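Local atomic coordinates of geranylgeranyl pyrophosphate synthetase (Pyrococcus horikoshii, PDB entry 1WY0), a protein that probably condenses allylic diphosphates with isopentenyl diphosphate, the chain-elongating reaction of polyprenyl synthetases, to make geranylgeranyl diphosphate. Residues V53-T58 with S185-G190; Y199-S205 with A317-P322. All coordinates share one frame; numbering follows the deposited sequence.

Interaction 1 of 2, residues V53-T58 with S185-G190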
ATOM      1  N   VAL A  53      11.649  19.488  -4.513  1.00 43.06           N
ATOM      2  CA  VAL A  53      13.029  19.050  -4.429  1.00 42.73           C
ATOM      3  C   VAL A  53      13.366  18.217  -5.651  1.00 44.04           C
ATOM      4  O   VAL A  53      14.495  18.246  -6.145  1.00 45.12           O
ATOM      5  CB  VAL A  53      13.261  18.243  -3.143  1.00 42.45           C
ATOM      6  CG1 VAL A  53      14.645  17.601  -3.147  1.00 39.95           C
ATOM      7  CG2 VAL A  53      13.118  19.167  -1.953  1.00 40.31           C
ATOM      8  N   VAL A  54      12.379  17.487  -6.153  1.00 43.30           N
ATOM      9  CA  VAL A  54      12.588  16.662  -7.329  1.00 42.86           C
ATOM     10  C   VAL A  54      12.927  17.543  -8.535  1.00 44.27           C
ATOM     11  O   VAL A  54      14.033  17.478  -9.071  1.00 43.07           O
ATOM     12  CB  VAL A  54      11.330  15.823  -7.664  1.00 42.83           C
ATOM     13  CG1 VAL A  54      11.575  15.009  -8.917  1.00 41.25           C
ATOM     14  CG2 VAL A  54      10.981  14.899  -6.494  1.00 43.01           C
ATOM     15  N   LEU A  55      11.964  18.360  -8.953  1.00 45.61           N
ATOM     16  CA  LEU A  55      12.137  19.248 -10.099  1.00 46.98           C
ATOM     17  C   LEU A  55      13.323  20.193  -9.930  1.00 46.18           C
ATOM     18  O   LEU A  55      14.041  20.460 -10.886  1.00 47.50           O
ATOM     19  CB  LEU A  55      10.859  20.060 -10.341  1.00 45.68           C
ATOM     20  CG  LEU A  55       9.586  19.225 -10.507  1.00 48.17           C
ATOM     21  CD1 LEU A  55       8.394  20.134 -10.764  1.00 47.69           C
ATOM     22  CD2 LEU A  55       9.764  18.242 -11.647  1.00 48.62           C
ATOM     23  N   THR A  56      13.528  20.698  -8.720  1.00 46.50           N
ATOM     24  CA  THR A  56      14.640  21.605  -8.471  1.00 46.59           C
ATOM     25  C   THR A  56      15.968  20.864  -8.547  1.00 47.74           C
ATOM     26  O   THR A  56      16.976  21.436  -8.962  1.00 48.45           O
ATOM     27  CB  THR A  56      14.533  22.285  -7.089  1.00 45.45           C
ATOM     28  OG1 THR A  56      13.295  22.999  -7.001  1.00 45.57           O
ATOM     29  CG2 THR A  56      15.674  23.271  -6.893  1.00 44.00           C
ATOM     30  N   SER A  57      15.971  19.595  -8.151  1.00 49.03           N
ATOM     31  CA  SER A  57      17.191  18.797  -8.188  1.00 50.51           C
ATOM     32  C   SER A  57      17.587  18.450  -9.611  1.00 52.66           C
ATOM     33  O   SER A  57      18.774  18.340  -9.922  1.00 53.59           O
ATOM     34  CB  SER A  57      17.023  17.513  -7.379  1.00 49.55           C
ATOM     35  OG  SER A  57      17.169  17.769  -5.993  1.00 49.09           O
ATOM     36  N   THR A  58      16.593  18.277 -10.474  1.00 53.66           N
ATOM     37  CA  THR A  58      16.885  17.985 -11.872  1.00 54.82           C
ATOM     38  C   THR A  58      17.449  19.209 -12.600  1.00 56.58           C
ATOM     39  O   THR A  58      17.973  19.129 -13.703  1.00 56.72           O
ATOM     40  CB  THR A  58      15.590  17.527 -12.547  1.00 54.30           C
ATOM     41  OG1 THR A  58      15.120  16.341 -11.900  1.00 55.34           O
ATOM     42  CG2 THR A  58      15.847  17.213 -14.024  1.00 54.73           C
ATOM     43  N   SER A 185      13.746  12.062  -3.119  1.00 36.03           N
ATOM     44  CA  SER A 185      13.278  13.213  -3.874  1.00 38.31           C
ATOM     45  C   SER A 185      14.448  13.862  -4.620  1.00 38.97           C
ATOM     46  O   SER A 185      14.387  14.079  -5.831  1.00 39.60           O
ATOM     47  CB  SER A 185      12.646  14.243  -2.929  1.00 39.46           C
ATOM     48  OG  SER A 185      11.546  13.697  -2.223  1.00 42.19           O
ATOM     49  N   ALA A 186      15.509  14.173  -3.888  1.00 40.13           N
ATOM     50  CA  ALA A 186      16.687  14.776  -4.506  1.00 40.81           C
ATOM     51  C   ALA A 186      17.388  13.804  -5.458  1.00 42.76           C
ATOM     52  O   ALA A 186      17.762  14.136  -6.576  1.00 43.31           O
ATOM     53  CB  ALA A 186      17.652  15.192  -3.395  1.00 39.30           C
ATOM     54  N   LYS A 187      17.598  12.573  -4.960  1.00 44.11           N
ATOM     55  CA  LYS A 187      18.315  11.585  -5.756  1.00 45.63           C
ATOM     56  C   LYS A 187      17.622  11.305  -7.093  1.00 46.45           C
ATOM     57  O   LYS A 187      18.249  11.076  -8.118  1.00 47.45           O
ATOM     58  CB  LYS A 187      18.417  10.301  -4.934  1.00 46.15           C
ATOM     59  CG  LYS A 187      18.999   9.143  -5.743  1.00 46.96           C
ATOM     60  CD  LYS A 187      19.269   7.911  -4.877  1.00 46.89           C
ATOM     61  CE  LYS A 187      20.624   7.267  -5.179  1.00 47.33           C
ATOM     62  NZ  LYS A 187      21.390   7.133  -3.943  1.00 46.84           N
ATOM     63  N   VAL A 188      16.275  11.282  -7.051  1.00 46.86           N
ATOM     64  CA  VAL A 188      15.531  11.029  -8.279  1.00 46.04           C
ATOM     65  C   VAL A 188      15.558  12.241  -9.211  1.00 48.18           C
ATOM     66  O   VAL A 188      15.445  12.125 -10.426  1.00 48.06           O
ATOM     67  CB  VAL A 188      14.085  10.689  -7.914  1.00 45.82           C
ATOM     68  CG1 VAL A 188      13.174  10.962  -9.110  1.00 43.29           C
ATOM     69  CG2 VAL A 188      13.977   9.227  -7.527  1.00 44.40           C
ATOM     70  N   GLY A 189      15.697  13.417  -8.613  1.00 49.53           N
ATOM     71  CA  GLY A 189      15.767  14.625  -9.404  1.00 51.67           C
ATOM     72  C   GLY A 189      17.027  14.542 -10.238  1.00 52.59           C
ATOM     73  O   GLY A 189      16.979  14.648 -11.463  1.00 52.69           O
ATOM     74  N   GLY A 190      18.157  14.337  -9.570  1.00 53.44           N
ATOM     75  CA  GLY A 190      19.422  14.232 -10.272  1.00 55.83           C
ATOM     76  C   GLY A 190      19.370  13.234 -11.415  1.00 56.72           C
ATOM     77  O   GLY A 190      19.520  13.605 -12.582  1.00 57.65           O
TER
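V54 and G189 mark the closest meeting of two roughly parallel helices: their CA atoms lie 4.3 Å apart, and the axes of the short segments 53-57 and 185-190 approach to 7.1 Å at a crossing angle of -35°. G189 is what permits this, since any CB on it would run into the CB of S57 and the carbonyl oxygen of V54. Its bare CA instead rests 3.4 Å from V54 O, and V54 CA in turn sits 3.5 Å from S185 O, two CA-H...O contacts that bring backbone directly against backbone.

Compact side chains, serine, alanine and valine, line the rest of the seam. S57 OG donates to V53 O, which also receives the backbone N of S57 from the other face of its carbonyl plane; with its hydroxyl satisfied inside its own helix, S57 can set OG 3.4 Å from A186 CA. V53 reaches across with CG1, the branch set anti to its backbone N (chi1 171°), and lays it 3.9 Å from A186 CB. On the other flank V54 CG2 covers the S185 backbone. T58 supplies the hydrogen bond across the seam, OG1 to G189 O at 2.6 Å; the donor comes from the side of the carbonyl, at a C=O...O angle of 105° and tilted out of its plane. S185 OG turns back to L181 O in its own helix.

The seam is buried between other helices of the prenyl-synthase fold: helix 69-90 packs on V54 and S185 through I75, while W206 and L203 of helix 197-224 and L330 and L333 of helix 325-336 close over V53 and S57.

Interaction 2 of 2, residues Y199-S205 with A317-P322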
ATOM      1  N   TYR A 199      27.334  14.137  -8.444  1.00 63.64           N
ATOM      2  CA  TYR A 199      26.191  14.991  -8.147  1.00 63.38           C
ATOM      3  C   TYR A 199      25.143  14.225  -7.337  1.00 62.25           C
ATOM      4  O   TYR A 199      24.694  14.640  -6.276  1.00 60.47           O
ATOM      5  CB  TYR A 199      25.559  15.425  -9.472  1.00 64.70           C
ATOM      6  CG  TYR A 199      26.452  16.351 -10.222  1.00 67.22           C
ATOM      7  CD1 TYR A 199      26.144  16.679 -11.541  1.00 67.60           C
ATOM      8  CD2 TYR A 199      27.560  16.937  -9.609  1.00 68.27           C
ATOM      9  CE1 TYR A 199      26.922  17.592 -12.235  1.00 69.42           C
ATOM     10  CE2 TYR A 199      28.347  17.843 -10.308  1.00 69.53           C
ATOM     11  CZ  TYR A 199      28.033  18.166 -11.617  1.00 69.66           C
ATOM     12  OH  TYR A 199      28.803  19.079 -12.315  1.00 70.90           O
ATOM     13  N   ILE A 200      24.727  13.078  -7.910  1.00 60.71           N
ATOM     14  CA  ILE A 200      23.679  12.282  -7.280  1.00 59.22           C
ATOM     15  C   ILE A 200      24.006  11.951  -5.819  1.00 58.66           C
ATOM     16  O   ILE A 200      23.154  11.967  -4.941  1.00 59.22           O
ATOM     17  CB  ILE A 200      23.498  10.995  -8.088  1.00 58.90           C
ATOM     18  CG1 ILE A 200      22.914  11.314  -9.468  1.00 57.12           C
ATOM     19  CG2 ILE A 200      22.509  10.063  -7.366  1.00 59.51           C
ATOM     20  CD1 ILE A 200      22.925  10.103 -10.403  1.00 57.06           C
ATOM     21  N   LYS A 201      25.283  11.600  -5.577  1.00 57.57           N
ATOM     22  CA  LYS A 201      25.680  11.284  -4.209  1.00 57.23           C
ATOM     23  C   LYS A 201      25.621  12.518  -3.305  1.00 55.74           C
ATOM     24  O   LYS A 201      25.460  12.425  -2.096  1.00 54.33           O
ATOM     25  CB  LYS A 201      27.102  10.723  -4.233  1.00 59.85           C
ATOM     26  CG  LYS A 201      27.373   9.789  -3.050  1.00 63.18           C
ATOM     27  CD  LYS A 201      28.857   9.744  -2.679  1.00 65.43           C
ATOM     28  CE  LYS A 201      29.108  10.136  -1.219  1.00 67.58           C
ATOM     29  NZ  LYS A 201      29.819  11.414  -1.170  1.00 68.56           N
ATOM     30  N   ALA A 202      25.782  13.685  -3.955  1.00 54.24           N
ATOM     31  CA  ALA A 202      25.713  14.937  -3.215  1.00 50.99           C
ATOM     32  C   ALA A 202      24.260  15.357  -2.970  1.00 49.38           C
ATOM     33  O   ALA A 202      23.890  15.851  -1.909  1.00 48.53           O
ATOM     34  CB  ALA A 202      26.436  16.002  -4.039  1.00 50.96           C
ATOM     35  N   LEU A 203      23.417  15.157  -3.977  1.00 47.22           N
ATOM     36  CA  LEU A 203      22.002  15.481  -3.868  1.00 48.12           C
ATOM     37  C   LEU A 203      21.343  14.571  -2.837  1.00 47.49           C
ATOM     38  O   LEU A 203      20.583  15.033  -1.985  1.00 47.36           O
ATOM     39  CB  LEU A 203      21.314  15.311  -5.224  1.00 47.31           C
ATOM     40  CG  LEU A 203      21.539  16.448  -6.224  1.00 47.68           C
ATOM     41  CD1 LEU A 203      20.955  16.075  -7.581  1.00 49.00           C
ATOM     42  CD2 LEU A 203      20.891  17.722  -5.693  1.00 47.42           C
ATOM     43  N   SER A 204      21.655  13.280  -2.921  1.00 46.54           N
ATOM     44  CA  SER A 204      21.123  12.277  -2.008  1.00 46.16           C
ATOM     45  C   SER A 204      21.459  12.607  -0.560  1.00 47.08           C
ATOM     46  O   SER A 204      20.596  12.532   0.313  1.00 47.47           O
ATOM     47  CB  SER A 204      21.700  10.903  -2.345  1.00 45.10           C
ATOM     48  OG  SER A 204      21.593  10.621  -3.728  1.00 45.71           O
ATOM     49  N   SER A 205      22.720  12.969  -0.318  1.00 46.38           N
ATOM     50  CA  SER A 205      23.203  13.305   1.021  1.00 46.45           C
ATOM     51  C   SER A 205      22.507  14.537   1.582  1.00 45.07           C
ATOM     52  O   SER A 205      22.280  14.651   2.788  1.00 44.33           O
ATOM     53  CB  SER A 205      24.709  13.550   0.979  1.00 47.91           C
ATOM     54  OG  SER A 205      24.992  14.690   0.185  1.00 50.72           O
ATOM     55  N   ALA A 317      27.388  20.100   0.902  1.00 61.99           N
ATOM     56  CA  ALA A 317      27.532  18.919   0.059  1.00 62.31           C
ATOM     57  C   ALA A 317      27.054  19.259  -1.339  1.00 62.87           C
ATOM     58  O   ALA A 317      27.325  18.532  -2.288  1.00 63.57           O
ATOM     59  CB  ALA A 317      26.722  17.764   0.627  1.00 61.54           C
ATOM     60  N   LEU A 318      26.336  20.371  -1.454  1.00 63.94           N
ATOM     61  CA  LEU A 318      25.832  20.838  -2.748  1.00 65.53           C
ATOM     62  C   LEU A 318      26.876  21.720  -3.436  1.00 66.79           C
ATOM     63  O   LEU A 318      26.763  22.118  -4.590  1.00 67.12           O
ATOM     64  CB  LEU A 318      24.539  21.632  -2.513  1.00 65.25           C
ATOM     65  CG  LEU A 318      23.314  20.742  -2.283  1.00 64.62           C
ATOM     66  CD1 LEU A 318      22.003  21.534  -2.344  1.00 64.21           C
ATOM     67  CD2 LEU A 318      23.187  19.624  -3.317  1.00 63.56           C
ATOM     68  N   ARG A 319      27.906  22.062  -2.638  1.00 67.68           N
ATOM     69  CA  ARG A 319      29.037  22.822  -3.150  1.00 68.59           C
ATOM     70  C   ARG A 319      29.559  22.228  -4.460  1.00 68.27           C
ATOM     71  O   ARG A 319      30.073  22.905  -5.337  1.00 68.49           O
ATOM     72  CB  ARG A 319      30.133  22.688  -2.100  1.00 69.56           C
ATOM     73  CG  ARG A 319      30.724  24.021  -1.664  1.00 72.95           C
ATOM     74  CD  ARG A 319      30.945  24.056  -0.148  1.00 74.97           C
ATOM     75  NE  ARG A 319      30.752  25.413   0.364  1.00 76.99           N
ATOM     76  CZ  ARG A 319      29.489  25.818   0.577  1.00 78.23           C
ATOM     77  NH1 ARG A 319      28.477  24.999   0.346  1.00 78.77           N
ATOM     78  NH2 ARG A 319      29.263  27.059   1.013  1.00 78.90           N
ATOM     79  N   ILE A 320      29.437  20.890  -4.544  1.00 67.33           N
ATOM     80  CA  ILE A 320      29.997  20.157  -5.667  1.00 66.90           C
ATOM     81  C   ILE A 320      29.309  20.502  -6.996  1.00 66.20           C
ATOM     82  O   ILE A 320      29.875  20.389  -8.077  1.00 66.62           O
ATOM     83  CB  ILE A 320      29.818  18.672  -5.359  1.00 66.55           C
ATOM     84  CG1 ILE A 320      30.670  18.283  -4.144  1.00 67.40           C
ATOM     85  CG2 ILE A 320      30.270  17.829  -6.558  1.00 67.74           C
ATOM     86  CD1 ILE A 320      32.154  18.585  -4.345  1.00 66.49           C
ATOM     87  N   LEU A 321      28.020  20.883  -6.884  1.00 65.68           N
ATOM     88  CA  LEU A 321      27.261  21.252  -8.073  1.00 64.72           C
ATOM     89  C   LEU A 321      27.574  22.682  -8.513  1.00 64.62           C
ATOM     90  O   LEU A 321      28.056  23.499  -7.740  1.00 63.41           O
ATOM     91  CB  LEU A 321      25.777  21.126  -7.743  1.00 64.28           C
ATOM     92  CG  LEU A 321      25.263  19.700  -7.892  1.00 63.96           C
ATOM     93  CD1 LEU A 321      25.786  18.779  -6.793  1.00 63.39           C
ATOM     94  CD2 LEU A 321      23.735  19.610  -7.849  1.00 63.37           C
ATOM     95  N   PRO A 322      27.279  22.988  -9.781  1.00 65.26           N
ATOM     96  CA  PRO A 322      27.534  24.321 -10.306  1.00 66.80           C
ATOM     97  C   PRO A 322      26.619  25.355  -9.648  1.00 67.70           C
ATOM     98  O   PRO A 322      25.626  25.035  -9.009  1.00 68.60           O
ATOM     99  CB  PRO A 322      27.293  24.304 -11.812  1.00 66.25           C
ATOM    100  CG  PRO A 322      27.252  22.852 -12.267  1.00 65.52           C
ATOM    101  CD  PRO A 322      27.037  22.069 -10.888  1.00 64.74           C
TER
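A202 and A317 bring their CA atoms to 5.5 Å where segment 199-205 of helix 197-224 passes loop 317-322, whose residues 318-320 take helix-like backbone angles but do not form a regular helix; the CA atoms of Y199 and L321 are 6.4 Å apart. Alanine suits the near point: A202 CB lies only 3.2 Å from A317 O, leaving little room for a larger side chain.

L321 is the wedge between the helix residues. Its CD1 branch touches both A202 CB and the Y199 ring, at CD2 of the tyrosine (3.8 Å), while CG stands over one face of that ring; its CD2 branch turns to L203 CD2. The side chains of L203 and L318 run nearly perpendicular to each other, meeting through their CD2 methyls at 3.8 Å. Y199 holds its CG anti to the carbonyl carbon (chi1 -69°), which carries the ring past L321 so that OH ends 3.8 Å from P322 CD. Without the ring, as with an alanine at this position, L321 CG would probably lose the face that covers it and P322 its partner on the helix. At the other end S205 OG bonds back to A202 O at 2.6 Å, from above the carbonyl plane, and rests its oxygen against A317 CB.

No hydrogen bond crosses the contact: this is plain apolar packing that seats the loop joining helices 299-315 and 325-336 against helix 197-224. R327 binds L321 O, L330 of helix 325-336 touches L203 and L318, V61 touches L203 and L321, and helix 167-193 packs behind I200 and S204.

Overall arrangement
Interaction 1 is wholly buried, whereas interaction 2 lies farther from the chain's centre and leaves I320 and P322 exposed at its edge. Their centres are 11 Å apart and they share a boundary: helix 167-193 carries one side of interaction 1, and helix 197-224, which follows it in the chain, carries one side of interaction 2. L203 joins them, its CD2 touching S57 OG and its CD1 lying on G190. L330 of helix 325-336 touches both contacts. Inside, compact residues let helices meet backbone to backbone, with a hydrogen bond from T58 to G189; nearer the surface, leucines and a tyrosine ring bridge the greater backbone separation between helix and loop, without one.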